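Side-chain contacts in hypothetical protein EF3068 (PDB 2B6C), which is of unknown function but, as an all-helical member of the AlkD-like family, is predicted to take part in the repair of alkylated DNA: residues Pro35-Leu40 and Gln72-Asp77; Pro13-Lys18 and Gly31-Glu36; Lys162-Asp167 and Leu201-Leu206. One frame throughout, in Å; residues are numbered along the deposited sequence. Where two conformers were deposited one is given.

Contact 1. Residues Pro35-Leu40 and Gln72-Asp77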
ATOM      1  N   PRO B  35       3.087  -9.700  18.244  1.00 24.25           N
ATOM      2  CA  PRO B  35       3.439  -8.271  18.291  1.00 24.27           C
ATOM      3  C   PRO B  35       4.939  -8.050  18.327  1.00 23.62           C
ATOM      4  O   PRO B  35       5.431  -7.168  17.644  1.00 24.85           O
ATOM      5  CB  PRO B  35       2.747  -7.761  19.570  1.00 24.57           C
ATOM      6  CG  PRO B  35       1.651  -8.773  19.840  1.00 25.03           C
ATOM      7  CD  PRO B  35       2.227 -10.086  19.378  1.00 24.25           C
ATOM      8  N   GLU B  36       5.670  -8.874  19.067  1.00 23.34           N
ATOM      9  CA  GLU B  36       7.116  -8.768  19.089  0.50 22.74           C
ATOM     10  C   GLU B  36       7.721  -9.134  17.733  1.00 22.55           C
ATOM     11  O   GLU B  36       8.624  -8.450  17.256  1.00 22.84           O
ATOM     12  CB  GLU B  36       7.679  -9.605  20.226  0.50 23.09           C
ATOM     13  CG  GLU B  36       7.397  -8.979  21.586  0.50 23.96           C
ATOM     14  CD  GLU B  36       6.592  -9.875  22.493  0.50 24.22           C
ATOM     15  OE1 GLU B  36       7.165 -10.385  23.488  0.50 23.34           O
ATOM     16  OE2 GLU B  36       5.385 -10.064  22.199  0.50 24.51           O
ATOM     17  N   ARG B  37       7.188 -10.181  17.088  1.00 22.09           N
ATOM     18  CA  ARG B  37       7.692 -10.638  15.781  1.00 20.79           C
ATOM     19  C   ARG B  37       7.533  -9.550  14.722  1.00 20.42           C
ATOM     20  O   ARG B  37       8.419  -9.353  13.898  1.00 19.61           O
ATOM     21  CB  ARG B  37       6.987 -11.930  15.335  1.00 20.41           C
ATOM     22  CG  ARG B  37       7.627 -12.612  14.114  1.00 18.97           C
ATOM     23  CD  ARG B  37       6.633 -13.570  13.403  1.00 19.19           C
ATOM     24  NE  ARG B  37       5.637 -12.840  12.590  1.00 16.74           N
ATOM     25  CZ  ARG B  37       4.317 -12.843  12.797  1.00 13.22           C
ATOM     26  NH1 ARG B  37       3.528 -12.164  11.983  1.00 12.39           N
ATOM     27  NH2 ARG B  37       3.771 -13.539  13.790  1.00 15.02           N
ATOM     28  N   GLN B  38       6.399  -8.857  14.777  1.00 20.79           N
ATOM     29  CA  GLN B  38       6.061  -7.804  13.845  1.00 22.25           C
ATOM     30  C   GLN B  38       6.978  -6.604  14.021  1.00 21.38           C
ATOM     31  O   GLN B  38       7.458  -6.046  13.042  1.00 21.95           O
ATOM     32  CB  GLN B  38       4.594  -7.433  13.981  1.00 21.88           C
ATOM     33  CG  GLN B  38       3.655  -8.531  13.416  1.00 26.36           C
ATOM     34  CD  GLN B  38       2.205  -8.429  13.928  1.00 27.22           C
ATOM     35  OE1 GLN B  38       1.790  -7.384  14.456  1.00 33.96           O
ATOM     36  NE2 GLN B  38       1.440  -9.522  13.789  1.00 31.38           N
ATOM     37  N   ALA B  39       7.280  -6.239  15.264  1.00 21.08           N
ATOM     38  CA  ALA B  39       8.232  -5.170  15.527  1.00 20.62           C
ATOM     39  C   ALA B  39       9.651  -5.562  15.101  1.00 20.62           C
ATOM     40  O   ALA B  39      10.408  -4.720  14.612  1.00 21.27           O
ATOM     41  CB  ALA B  39       8.187  -4.739  17.027  1.00 20.18           C
ATOM     42  N   LEU B  40      10.009  -6.835  15.269  1.00 19.75           N
ATOM     43  CA  LEU B  40      11.367  -7.299  14.966  1.00 18.79           C
ATOM     44  C   LEU B  40      11.616  -7.480  13.462  1.00 18.08           C
ATOM     45  O   LEU B  40      12.746  -7.381  12.979  1.00 17.85           O
ATOM     46  CB  LEU B  40      11.658  -8.614  15.707  1.00 19.64           C
ATOM     47  CG  LEU B  40      11.483  -8.657  17.243  1.00 20.10           C
ATOM     48  CD1 LEU B  40      11.839 -10.045  17.754  1.00 21.74           C
ATOM     49  CD2 LEU B  40      12.295  -7.594  17.988  1.00 19.80           C
ATOM     50  N   GLN B  72       7.913 -19.127   9.242  1.00 14.38           N
ATOM     51  CA  GLN B  72       6.804 -19.285   8.255  1.00 14.71           C
ATOM     52  C   GLN B  72       5.913 -18.063   8.309  1.00 14.59           C
ATOM     53  O   GLN B  72       5.423 -17.610   7.267  1.00 14.77           O
ATOM     54  CB  GLN B  72       5.956 -20.553   8.451  1.00 14.64           C
ATOM     55  CG  GLN B  72       6.608 -21.844   8.023  1.00 13.01           C
ATOM     56  CD  GLN B  72       7.488 -22.437   9.087  1.00 11.64           C
ATOM     57  OE1 GLN B  72       8.721 -22.301   9.036  1.00 14.23           O
ATOM     58  NE2 GLN B  72       6.883 -23.122  10.041  1.00  8.99           N
ATOM     59  N   TYR B  73       5.742 -17.497   9.509  1.00 14.35           N
ATOM     60  CA  TYR B  73       4.912 -16.297   9.674  1.00 14.31           C
ATOM     61  C   TYR B  73       5.586 -15.117   9.000  1.00 14.76           C
ATOM     62  O   TYR B  73       4.903 -14.288   8.392  1.00 15.40           O
ATOM     63  CB  TYR B  73       4.670 -15.935  11.144  1.00 13.90           C
ATOM     64  CG  TYR B  73       3.998 -16.992  12.006  1.00 13.66           C
ATOM     65  CD1 TYR B  73       3.160 -17.973  11.444  1.00 10.25           C
ATOM     66  CD2 TYR B  73       4.155 -16.967  13.419  1.00 14.32           C
ATOM     67  CE1 TYR B  73       2.544 -18.920  12.237  1.00 10.52           C
ATOM     68  CE2 TYR B  73       3.544 -17.920  14.230  1.00 13.30           C
ATOM     69  CZ  TYR B  73       2.720 -18.887  13.636  1.00 12.69           C
ATOM     70  OH  TYR B  73       2.084 -19.810  14.434  1.00 12.44           O
ATOM     71  N   VAL B  74       6.927 -15.043   9.134  1.00 14.06           N
ATOM     72  CA  VAL B  74       7.742 -14.088   8.401  1.00 13.25           C
ATOM     73  C   VAL B  74       7.597 -14.250   6.894  1.00 12.93           C
ATOM     74  O   VAL B  74       7.321 -13.271   6.202  1.00 13.58           O
ATOM     75  CB  VAL B  74       9.251 -14.079   8.824  1.00 12.58           C
ATOM     76  CG1 VAL B  74      10.067 -13.172   7.867  1.00 11.85           C
ATOM     77  CG2 VAL B  74       9.379 -13.626  10.258  1.00 12.51           C
ATOM     78  N   ALA B  75       7.742 -15.473   6.385  1.00 12.46           N
ATOM     79  CA  ALA B  75       7.504 -15.741   4.965  1.00 12.52           C
ATOM     80  C   ALA B  75       6.149 -15.219   4.436  1.00 13.04           C
ATOM     81  O   ALA B  75       6.084 -14.579   3.376  1.00 12.19           O
ATOM     82  CB  ALA B  75       7.653 -17.238   4.646  1.00 11.25           C
ATOM     83  N   ILE B  76       5.078 -15.511   5.158  1.00 13.24           N
ATOM     84  CA  ILE B  76       3.724 -15.120   4.708  1.00 14.74           C
ATOM     85  C   ILE B  76       3.553 -13.594   4.793  1.00 14.50           C
ATOM     86  O   ILE B  76       2.897 -12.988   3.931  1.00 15.50           O
ATOM     87  CB  ILE B  76       2.599 -15.877   5.474  1.00 14.39           C
ATOM     88  CG1 ILE B  76       2.825 -17.389   5.311  1.00 15.14           C
ATOM     89  CG2 ILE B  76       1.217 -15.464   4.905  1.00 14.73           C
ATOM     90  CD1 ILE B  76       1.965 -18.350   6.196  1.00 14.82           C
ATOM     91  N   ASP B  77       4.177 -12.968   5.801  1.00 14.64           N
ATOM     92  CA  ASP B  77       4.193 -11.492   5.897  1.00 13.96           C
ATOM     93  C   ASP B  77       4.925 -10.878   4.697  1.00 14.31           C
ATOM     94  O   ASP B  77       4.521  -9.850   4.198  1.00 12.82           O
ATOM     95  CB  ASP B  77       4.842 -10.993   7.210  1.00 14.15           C
ATOM     96  CG  ASP B  77       3.888 -11.012   8.391  1.00 14.75           C
ATOM     97  OD1 ASP B  77       2.646 -11.172   8.203  1.00 16.09           O
ATOM     98  OD2 ASP B  77       4.389 -10.875   9.531  1.00 18.60           O
TER
HETATM   99  O   HOH W   1       7.034 -11.145  10.595  1.00 14.58           O

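Contact 2. Residues Pro13-Lys18 and Gly31-Glu36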
ATOM      1  N   PRO B  13      12.877 -19.935  25.530  1.00 25.13           N
ATOM      2  CA  PRO B  13      12.463 -21.317  25.789  1.00 23.82           C
ATOM      3  C   PRO B  13      11.129 -21.457  26.502  1.00 22.94           C
ATOM      4  O   PRO B  13      10.374 -22.397  26.207  1.00 22.23           O
ATOM      5  CB  PRO B  13      13.593 -21.878  26.674  1.00 24.04           C
ATOM      6  CG  PRO B  13      14.711 -20.952  26.512  1.00 24.53           C
ATOM      7  CD  PRO B  13      14.162 -19.615  26.175  1.00 24.15           C
ATOM      8  N   GLU B  14      10.834 -20.544  27.426  1.00 21.40           N
ATOM      9  CA  GLU B  14       9.595 -20.643  28.192  1.00 21.27           C
ATOM     10  C   GLU B  14       8.377 -20.243  27.351  1.00 19.78           C
ATOM     11  O   GLU B  14       7.333 -20.899  27.387  1.00 18.56           O
ATOM     12  CB  GLU B  14       9.684 -19.828  29.488  1.00 21.83           C
ATOM     13  CG  GLU B  14      10.658 -20.439  30.535  1.00 27.80           C
ATOM     14  CD  GLU B  14      10.125 -20.375  31.994  1.00 35.36           C
ATOM     15  OE1 GLU B  14       8.889 -20.203  32.176  1.00 38.56           O
ATOM     16  OE2 GLU B  14      10.936 -20.506  32.955  1.00 35.87           O
ATOM     17  N   THR B  15       8.520 -19.155  26.596  1.00 18.24           N
ATOM     18  CA  THR B  15       7.449 -18.701  25.717  1.00 17.02           C
ATOM     19  C   THR B  15       7.273 -19.685  24.551  1.00 17.16           C
ATOM     20  O   THR B  15       6.156 -19.945  24.115  1.00 18.27           O
ATOM     21  CB  THR B  15       7.722 -17.253  25.223  1.00 16.71           C
ATOM     22  OG1 THR B  15       7.896 -16.391  26.368  1.00 18.27           O
ATOM     23  CG2 THR B  15       6.567 -16.748  24.376  1.00 14.68           C
ATOM     24  N   ALA B  16       8.379 -20.240  24.063  1.00 16.69           N
ATOM     25  CA  ALA B  16       8.340 -21.214  22.973  1.00 17.17           C
ATOM     26  C   ALA B  16       7.544 -22.458  23.378  1.00 16.99           C
ATOM     27  O   ALA B  16       6.745 -22.938  22.608  1.00 18.10           O
ATOM     28  CB  ALA B  16       9.766 -21.604  22.514  1.00 15.79           C
ATOM     29  N   ALA B  17       7.776 -22.968  24.584  1.00 17.59           N
ATOM     30  CA  ALA B  17       7.042 -24.116  25.113  1.00 17.45           C
ATOM     31  C   ALA B  17       5.545 -23.883  25.094  1.00 17.49           C
ATOM     32  O   ALA B  17       4.794 -24.787  24.761  1.00 17.78           O
ATOM     33  CB  ALA B  17       7.500 -24.434  26.530  1.00 16.99           C
ATOM     34  N   LYS B  18       5.122 -22.681  25.493  1.00 17.84           N
ATOM     35  CA  LYS B  18       3.694 -22.313  25.507  1.00 17.78           C
ATOM     36  C   LYS B  18       3.094 -22.184  24.131  1.00 16.90           C
ATOM     37  O   LYS B  18       1.990 -22.655  23.919  1.00 16.33           O
ATOM     38  CB  LYS B  18       3.443 -21.008  26.269  1.00 18.15           C
ATOM     39  CG  LYS B  18       3.739 -21.116  27.762  1.00 21.73           C
ATOM     40  CD  LYS B  18       3.790 -19.748  28.412  1.00 26.23           C
ATOM     41  CE  LYS B  18       3.807 -19.928  29.942  1.00 31.41           C
ATOM     42  NZ  LYS B  18       4.297 -18.686  30.616  1.00 34.68           N
ATOM     43  N   GLY B  31       9.799 -18.819  20.181  1.00 16.13           N
ATOM     44  CA  GLY B  31       9.230 -18.171  21.346  1.00 17.04           C
ATOM     45  C   GLY B  31       9.091 -16.670  21.183  1.00 18.30           C
ATOM     46  O   GLY B  31       9.367 -15.919  22.116  1.00 17.70           O
ATOM     47  N   ILE B  32       8.635 -16.254  19.999  1.00 18.54           N
ATOM     48  CA  ILE B  32       8.435 -14.846  19.668  1.00 19.16           C
ATOM     49  C   ILE B  32       6.971 -14.565  19.367  1.00 18.85           C
ATOM     50  O   ILE B  32       6.518 -14.816  18.243  1.00 18.33           O
ATOM     51  CB  ILE B  32       9.235 -14.433  18.397  1.00 19.34           C
ATOM     52  CG1 ILE B  32      10.672 -14.969  18.434  1.00 18.70           C
ATOM     53  CG2 ILE B  32       9.215 -12.889  18.236  1.00 20.27           C
ATOM     54  CD1 ILE B  32      11.549 -14.359  19.527  1.00 20.85           C
ATOM     55  N   PRO B  33       6.235 -14.000  20.335  1.00 18.80           N
ATOM     56  CA  PRO B  33       4.828 -13.689  20.057  1.00 20.08           C
ATOM     57  C   PRO B  33       4.676 -12.679  18.900  1.00 20.08           C
ATOM     58  O   PRO B  33       5.618 -11.943  18.593  1.00 19.93           O
ATOM     59  CB  PRO B  33       4.318 -13.128  21.396  1.00 20.44           C
ATOM     60  CG  PRO B  33       5.334 -13.728  22.458  1.00 20.24           C
ATOM     61  CD  PRO B  33       6.628 -13.631  21.706  1.00 19.66           C
ATOM     62  N   ALA B  34       3.504 -12.688  18.271  1.00 21.27           N
ATOM     63  CA  ALA B  34       3.204 -11.901  17.069  1.00 22.01           C
ATOM     64  C   ALA B  34       3.562 -10.414  17.180  1.00 23.67           C
ATOM     65  O   ALA B  34       4.298  -9.927  16.323  1.00 24.29           O
ATOM     66  CB  ALA B  34       1.767 -12.076  16.639  1.00 21.96           C
ATOM     67  N   PRO B  35       3.087  -9.700  18.244  1.00 24.25           N
ATOM     68  CA  PRO B  35       3.439  -8.271  18.291  1.00 24.27           C
ATOM     69  C   PRO B  35       4.939  -8.050  18.327  1.00 23.62           C
ATOM     70  O   PRO B  35       5.431  -7.168  17.644  1.00 24.85           O
ATOM     71  CB  PRO B  35       2.747  -7.761  19.570  1.00 24.57           C
ATOM     72  CG  PRO B  35       1.651  -8.773  19.840  1.00 25.03           C
ATOM     73  CD  PRO B  35       2.227 -10.086  19.378  1.00 24.25           C
ATOM     74  N   GLU B  36       5.670  -8.874  19.067  1.00 23.34           N
ATOM     75  CA  GLU B  36       7.116  -8.768  19.089  0.50 22.74           C
ATOM     76  C   GLU B  36       7.721  -9.134  17.733  1.00 22.55           C
ATOM     77  O   GLU B  36       8.624  -8.450  17.256  1.00 22.84           O
ATOM     78  CB  GLU B  36       7.679  -9.605  20.226  0.50 23.09           C
ATOM     79  CG  GLU B  36       7.397  -8.979  21.586  0.50 23.96           C
ATOM     80  CD  GLU B  36       6.592  -9.875  22.493  0.50 24.22           C
ATOM     81  OE1 GLU B  36       7.165 -10.385  23.488  0.50 23.34           O
ATOM     82  OE2 GLU B  36       5.385 -10.064  22.199  0.50 24.51           O
TER

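Contact 3. Residues Lys162-Asp167 and Leu201-Leu206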
ATOM      1  N   LYS B 162     -21.463 -23.036  -3.332  1.00 16.23           N
ATOM      2  CA  LYS B 162     -20.878 -24.258  -3.910  1.00 16.87           C
ATOM      3  C   LYS B 162     -19.867 -24.930  -3.002  1.00 16.29           C
ATOM      4  O   LYS B 162     -19.908 -26.157  -2.809  1.00 16.76           O
ATOM      5  CB  LYS B 162     -20.240 -23.990  -5.285  1.00 17.10           C
ATOM      6  CG  LYS B 162     -19.847 -25.287  -6.015  1.00 17.71           C
ATOM      7  CD  LYS B 162     -19.440 -25.025  -7.466  1.00 18.44           C
ATOM      8  CE  LYS B 162     -18.089 -24.329  -7.573  1.00 18.27           C
ATOM      9  NZ  LYS B 162     -17.559 -24.478  -8.977  1.00 18.49           N
ATOM     10  N   ALA B 163     -18.967 -24.132  -2.415  1.00 16.28           N
ATOM     11  CA  ALA B 163     -17.975 -24.662  -1.479  1.00 15.87           C
ATOM     12  C   ALA B 163     -18.599 -25.267  -0.233  1.00 16.33           C
ATOM     13  O   ALA B 163     -18.115 -26.295   0.265  1.00 15.71           O
ATOM     14  CB  ALA B 163     -16.929 -23.635  -1.102  1.00 15.82           C
ATOM     15  N   ILE B 164     -19.658 -24.644   0.277  1.00 16.27           N
ATOM     16  CA  ILE B 164     -20.303 -25.163   1.487  1.00 15.44           C
ATOM     17  C   ILE B 164     -20.999 -26.482   1.166  1.00 15.87           C
ATOM     18  O   ILE B 164     -20.894 -27.450   1.945  1.00 15.18           O
ATOM     19  CB  ILE B 164     -21.293 -24.158   2.115  1.00 15.42           C
ATOM     20  CG1 ILE B 164     -20.546 -22.933   2.631  1.00 13.90           C
ATOM     21  CG2 ILE B 164     -22.135 -24.828   3.245  1.00 13.95           C
ATOM     22  CD1 ILE B 164     -21.413 -21.735   2.913  1.00 11.94           C
ATOM     23  N   ILE B 165     -21.685 -26.520   0.017  1.00 16.24           N
ATOM     24  CA  ILE B 165     -22.353 -27.731  -0.464  1.00 16.46           C
ATOM     25  C   ILE B 165     -21.349 -28.898  -0.530  1.00 16.62           C
ATOM     26  O   ILE B 165     -21.628 -30.011  -0.045  1.00 16.87           O
ATOM     27  CB  ILE B 165     -23.069 -27.502  -1.843  1.00 16.48           C
ATOM     28  CG1 ILE B 165     -24.434 -26.805  -1.658  1.00 16.77           C
ATOM     29  CG2 ILE B 165     -23.275 -28.821  -2.573  1.00 16.03           C
ATOM     30  CD1 ILE B 165     -25.004 -26.142  -2.935  1.00 17.37           C
ATOM     31  N   TYR B 166     -20.166 -28.628  -1.079  1.00 16.50           N
ATOM     32  CA  TYR B 166     -19.136 -29.636  -1.255  1.00 16.10           C
ATOM     33  C   TYR B 166     -18.691 -30.288   0.056  1.00 16.14           C
ATOM     34  O   TYR B 166     -18.477 -31.495   0.099  1.00 15.14           O
ATOM     35  CB  TYR B 166     -17.927 -29.025  -1.958  1.00 16.64           C
ATOM     36  CG  TYR B 166     -16.882 -30.044  -2.365  1.00 17.71           C
ATOM     37  CD1 TYR B 166     -16.933 -30.675  -3.627  1.00 19.30           C
ATOM     38  CD2 TYR B 166     -15.850 -30.393  -1.491  1.00 15.68           C
ATOM     39  CE1 TYR B 166     -15.975 -31.629  -3.989  1.00 19.97           C
ATOM     40  CE2 TYR B 166     -14.896 -31.326  -1.845  1.00 17.43           C
ATOM     41  CZ  TYR B 166     -14.958 -31.947  -3.083  1.00 18.75           C
ATOM     42  OH  TYR B 166     -13.977 -32.862  -3.412  1.00 18.10           O
ATOM     43  N   ASP B 167     -18.516 -29.483   1.102  1.00 15.77           N
ATOM     44  CA  ASP B 167     -17.997 -29.983   2.363  1.00 16.37           C
ATOM     45  C   ASP B 167     -19.076 -30.077   3.413  1.00 16.22           C
ATOM     46  O   ASP B 167     -18.765 -30.188   4.592  1.00 17.61           O
ATOM     47  CB  ASP B 167     -16.883 -29.052   2.888  1.00 16.63           C
ATOM     48  CG  ASP B 167     -15.514 -29.477   2.426  1.00 17.17           C
ATOM     49  OD1 ASP B 167     -14.817 -28.667   1.791  1.00 16.50           O
ATOM     50  OD2 ASP B 167     -15.175 -30.657   2.638  1.00 17.59           O
ATOM     51  N   LEU B 201     -29.957 -25.996   3.486  1.00 17.90           N
ATOM     52  CA  LEU B 201     -28.994 -27.052   3.727  1.00 17.38           C
ATOM     53  C   LEU B 201     -29.090 -27.543   5.161  1.00 17.40           C
ATOM     54  O   LEU B 201     -29.384 -26.754   6.083  1.00 18.25           O
ATOM     55  CB  LEU B 201     -27.565 -26.543   3.453  1.00 16.50           C
ATOM     56  CG  LEU B 201     -27.265 -25.921   2.071  1.00 16.38           C
ATOM     57  CD1 LEU B 201     -25.746 -25.579   1.919  1.00 13.60           C
ATOM     58  CD2 LEU B 201     -27.757 -26.835   0.925  1.00 15.64           C
ATOM     59  N   VAL B 202     -28.837 -28.830   5.363  1.00 16.56           N
ATOM     60  CA  VAL B 202     -28.669 -29.351   6.727  1.00 16.00           C
ATOM     61  C   VAL B 202     -27.183 -29.333   7.110  1.00 15.66           C
ATOM     62  O   VAL B 202     -26.404 -30.207   6.727  1.00 13.99           O
ATOM     63  CB  VAL B 202     -29.322 -30.741   6.916  1.00 16.32           C
ATOM     64  CG1 VAL B 202     -29.028 -31.319   8.320  1.00 18.70           C
ATOM     65  CG2 VAL B 202     -30.844 -30.630   6.695  1.00 16.75           C
ATOM     66  N   LEU B 203     -26.810 -28.297   7.856  1.00 15.75           N
ATOM     67  CA  LEU B 203     -25.431 -28.052   8.243  1.00 16.28           C
ATOM     68  C   LEU B 203     -25.107 -28.754   9.551  1.00 16.37           C
ATOM     69  O   LEU B 203     -26.003 -29.060  10.307  1.00 17.40           O
ATOM     70  CB  LEU B 203     -25.172 -26.547   8.378  1.00 14.85           C
ATOM     71  CG  LEU B 203     -25.314 -25.707   7.118  1.00 18.04           C
ATOM     72  CD1 LEU B 203     -25.141 -24.211   7.476  1.00 17.47           C
ATOM     73  CD2 LEU B 203     -24.352 -26.166   5.983  1.00 14.71           C
ATOM     74  N   SER B 204     -23.830 -29.002   9.816  1.00 15.84           N
ATOM     75  CA  SER B 204     -23.407 -29.625  11.067  1.00 16.30           C
ATOM     76  C   SER B 204     -23.828 -28.739  12.248  1.00 17.12           C
ATOM     77  O   SER B 204     -23.967 -27.514  12.066  1.00 17.41           O
ATOM     78  CB  SER B 204     -21.876 -29.783  11.058  1.00 16.41           C
ATOM     79  OG  SER B 204     -21.239 -28.522  11.197  1.00 13.26           O
ATOM     80  N   PRO B 205     -24.083 -29.334  13.446  1.00 17.57           N
ATOM     81  CA  PRO B 205     -24.353 -28.491  14.626  1.00 17.11           C
ATOM     82  C   PRO B 205     -23.293 -27.373  14.824  1.00 16.47           C
ATOM     83  O   PRO B 205     -23.665 -26.233  15.138  1.00 16.00           O
ATOM     84  CB  PRO B 205     -24.305 -29.494  15.799  1.00 16.35           C
ATOM     85  CG  PRO B 205     -24.748 -30.766  15.199  1.00 18.71           C
ATOM     86  CD  PRO B 205     -24.173 -30.774  13.777  1.00 17.79           C
ATOM     87  N   LEU B 206     -22.004 -27.685  14.640  1.00 16.44           N
ATOM     88  CA  LEU B 206     -20.977 -26.660  14.834  0.60 16.90           C
ATOM     89  C   LEU B 206     -21.090 -25.528  13.799  1.00 16.70           C
ATOM     90  O   LEU B 206     -21.017 -24.359  14.173  1.00 16.57           O
ATOM     91  CB  LEU B 206     -19.557 -27.248  14.860  0.60 16.94           C
ATOM     92  CG  LEU B 206     -18.487 -26.188  15.143  0.60 18.23           C
ATOM     93  CD1 LEU B 206     -17.409 -26.656  16.137  0.60 18.92           C
ATOM     94  CD2 LEU B 206     -17.888 -25.705  13.824  0.60 19.17           C
TER

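Contact 1. Residues Pro35-Leu40 and Gln72-Asp77
Two torsions of Arg37 carry its guanidinium across to Tyr73 and Asp77: CG lies anti to the backbone N (chi1 -169°), which sends the chain toward residues 72-77, and a bend at chi3 (76°) then turns the flat head. Asp77 answers from the opposite direction, and the two meet in a salt bridge of 2.9 Å from Arg37 NH1 to Asp77 OD2. The N-H points almost straight at the oxygen, which lies at the edge of the guanidinium, close to its plane, and is approached on its syn side, although the nitrogen stands somewhat out of the carboxylate plane. A water also sits at that edge, accepting from Arg37 NE at 3.0 Å and donating to Asp77 OD2 at 2.9 Å. Over one face of the guanidinium lies Tyr73 CB, 3.5 Å from Arg37 CZ. The near part of the ring approaches obliquely, Tyr73 CD2 lying 3.5 Å from Arg37 NH2 with the planes 62° apart; its far end turns away to a hydrogen bond with Asp105. Alongside, Arg37 CD meets Val74 CG2 at 4.2 Å. The arginine thus bridges the 11.2 Å between the axes of segments 35-40 and 72-77 in an all-helical fold, consistent with the HEAT-like repeats of AlkD relatives. With direct and water-mediated links at one edge and a methylene over one face, the guanidinium has little freedom to rotate.

Contact 2. Residues Pro13-Lys18 and Gly31-Glu36
Van der Waals packing of Thr15 on the turn at Gly31-Pro33 makes up the first kind of interaction here. Thr15 CG2, set anti to the backbone N, reaches across at about a right angle to the proline ring and touches Pro33 CG at 3.8 Å. The same methyl lies 3.7 Å from Gly31 O, so it rests against both a ring carbon and a carbonyl oxygen.

The second kind is close packing of Gly31 on Ala16. Glycine, with its positive phi of 97°, lets the chain lie so near the helix that Gly31 CA is 3.5 Å from Ala16 N and 3.6 Å from Ala16 CA. Ala16 CB adds a small surface, 3.6 Å from Gly31 N. In the fold, this is where the N-terminal helix 13-22 lies against the loop that leads into helix 34-48, with Pro33 at the N-cap position of the latter.

Each side has its own polar support: on the loop, Glu70 OE2 accepts from the backbone N of both Gly31 and Ile32, and at the start of helix 13-22, Asn12 OD1 accepts from Thr15 N.

Contact 3. Residues Lys162-Asp167 and Leu201-Leu206
An apolar contact between the last turn of helix 157-166 and the extended linker that joins helix 191-200 to helix 205-211, this one lies in the C-terminal part of the all-helical fold. Four branched aliphatic residues carry it. Ile164 points toward the linker, and its CG2 methyl is the meeting point: Leu203 CD2 comes to it at 3.8 Å and Leu201 CD1 at 3.9 Å. That methyl stands anti to the backbone N, on the side of the carbonyl carbon, while the longer CG1 branch takes the place beside the backbone N (chi1 -66°). Leu201 CD1 serves two neighbours, for it also touches Ile165 CG1 at 4.0 Å, the two side chains crossing at about a right angle. Leu203 differs in its route: its side chain does not set out toward the helix, but its end comes nearer and brings CD2.

Helix 173-186 packs against both sides of the contact, with Ile179 and Ser182 on Ile164 and Leu183 on Leu203; Leu145 of helix 138-146 also packs on Ile164. Polar bonds fix the linker nearby: Val202 O accepts from Arg168 NH1, and Ser204 OG caps helix 205-211 at Ala207 N. Since only methyl and methylene groups meet across the interface, its cohesion probably comes from dispersion and the exclusion of water, and Ile164 and Leu203 are buried whereas Ile165 remains exposed at the margin.

Contacts 1 and 2 are neighbours, with centres 12 Å apart; they share Pro35 and Glu36 at the start of helix 34-48, and Ile32 packs its CG2 against Arg37 N at 3.6 Å. Together they join helix 13-22, helix 34-48 and helix 69-81 into one N-terminal block. Contact 3 lies on the opposite side of the chain's centre, about 34 Å from contact 1 and 36 Å from contact 2 between centres, with nearest atoms at least about 20 Å apart, and opens along the chain after both have been completed. All belong to the region shared with the DNA alkylation repair enzyme family, one helical array in which contact 1 is built on a salt bridge, contacts 2 and 3 on packing.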